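Mannosyl-glycoprotein endo-beta-N-acetylglucosamidase-like domain-containing protein (Pseudomonas protegens, PDB 4KT3) is a type VI secretion effector that hydrolyses peptidoglycan as a glycoside hydrolase and is bound by its cognate immunity protein. Local coordinates at the interface of chains A and B. Coordinates in Å, arbitrary orientation; residue numbers count along the deposited sequence, not the author numbering. Chains: chain A, Uncharacterized protein; chain B, Putative lipoprotein.

The interface of chains A and B. Residues chain A 74-76, 79; chain B 49-51.
A:Arg79 lays its guanidinium group against B:Gln51 and B:Asp49 of the immunity protein, where a loop of chain B following strand 44-47 meets the start of effector helix 76-81. Its terminal NH1 donates to the backbone carbonyl of B:Asp49, 3.0 Å from O. B:Asp49 O lies at the edge of the guanidinium, near its plane, whereas NH1 stands well above the carbonyl plane, and the bond is bent. The same NH1 forms a long salt bridge to the carboxylate, 3.3 Å from B:Asp49 OD1, with hydrogen-bond geometry that is only weak; the carboxylate is turned steeply against the guanidinium. The side-chain amide of B:Gln51 stacks on one face of the guanidinium, with planes 24° apart and CD displaced toward the rim, while A:Arg76 CA lies against the opposite face, also toward the rim. These contacts on both faces, together with the edge contacts, should restrict rotation of the guanidinium.

Alongside, the two backbones pair in an antiparallel beta bridge between A:Gly75 and B:Leu50. B:Gln51 N donates to A:Thr74 O at 3.1 Å in a fairly straight bond, and the leucine methyl CD2 packs on the glycine, 3.5 Å from A:Gly75 CA. A water adds a further link, bridging A:Arg76 N at the helix start to B:Asp49 O.

Second-shell bonds hold both partners of the stack. A:Arg79 NE donates within its own chain to A:Thr74 O, 2.8 Å away. This bond is nearly straight (172°) and approaches from the face opposite B:Gln51 N. One carbonyl thus ties the arginine to the inter-chain pairing. The bend at chi3 (-72°) turns the arginine's end toward both this carbonyl and that of B:Asp49. Beyond CG the B:Gln51 chain is extended, carrying its amide across the guanidinium toward the aspartate. There B:Gln51 NE2 donates to the syn lone pair of B:Asp49 OD1, at 2.8 Å.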
# COMPACT_ATOMS: atom_id res chain seq x y z
N THR A 74 -4.21 3.05 -5.85
CA THR A 74 -4.65 4.31 -5.25
C THR A 74 -3.54 5.35 -5.06
O THR A 74 -3.84 6.52 -4.81
CB THR A 74 -5.39 4.09 -3.92
OG1 THR A 74 -4.51 3.60 -2.90
CG2 THR A 74 -6.55 3.12 -4.11
N GLY A 75 -2.28 4.94 -5.19
CA GLY A 75 -1.19 5.88 -5.03
C GLY A 75 -1.08 6.85 -6.19
O GLY A 75 -1.46 6.51 -7.32
N ARG A 76 -0.53 8.03 -5.92
CA ARG A 76 -0.40 9.07 -6.93
C ARG A 76 0.51 8.68 -8.10
O ARG A 76 0.21 8.99 -9.25
CB ARG A 76 0.14 10.35 -6.28
CG ARG A 76 0.10 11.55 -7.20
CD ARG A 76 0.89 12.71 -6.61
NE ARG A 76 2.33 12.47 -6.62
CZ ARG A 76 3.11 12.61 -7.69
NH1 ARG A 76 2.61 12.97 -8.86
NH2 ARG A 76 4.42 12.37 -7.59
N ARG A 79 -1.66 6.53 -10.26
CA ARG A 79 -2.78 7.25 -10.85
C ARG A 79 -2.35 8.28 -11.89
O ARG A 79 -2.95 8.39 -12.95
CB ARG A 79 -3.59 7.96 -9.77
CG ARG A 79 -4.42 7.03 -8.93
CD ARG A 79 -5.27 7.79 -7.93
NE ARG A 79 -4.49 8.36 -6.84
CZ ARG A 79 -4.16 9.64 -6.71
NH1 ARG A 79 -3.46 10.02 -5.65
NH2 ARG A 79 -4.52 10.54 -7.61
N ASP B 49 -1.89 10.78 0.09
CA ASP B 49 -2.57 11.10 -1.16
C ASP B 49 -2.93 9.80 -1.89
O ASP B 49 -2.38 9.47 -2.96
CB ASP B 49 -1.70 12.00 -2.04
CG ASP B 49 -2.42 12.48 -3.29
OD1 ASP B 49 -3.65 12.33 -3.36
OD2 ASP B 49 -1.74 13.02 -4.20
N LEU B 50 -3.84 9.06 -1.27
CA LEU B 50 -4.37 7.83 -1.81
C LEU B 50 -5.85 8.05 -2.10
O LEU B 50 -6.61 8.42 -1.20
CB LEU B 50 -4.18 6.69 -0.81
CG LEU B 50 -2.74 6.40 -0.38
CD1 LEU B 50 -2.70 5.13 0.46
CD2 LEU B 50 -1.82 6.27 -1.57
N GLN B 51 -6.25 7.82 -3.34
CA GLN B 51 -7.56 8.23 -3.85
C GLN B 51 -8.15 7.16 -4.74
O GLN B 51 -7.40 6.48 -5.45
CB GLN B 51 -7.44 9.47 -4.76
CG GLN B 51 -6.83 10.70 -4.17
CD GLN B 51 -6.79 11.85 -5.17
OE1 GLN B 51 -7.57 11.88 -6.11
NE2 GLN B 51 -5.87 12.78 -4.97
O HOH W 1 0.33 8.75 -3.29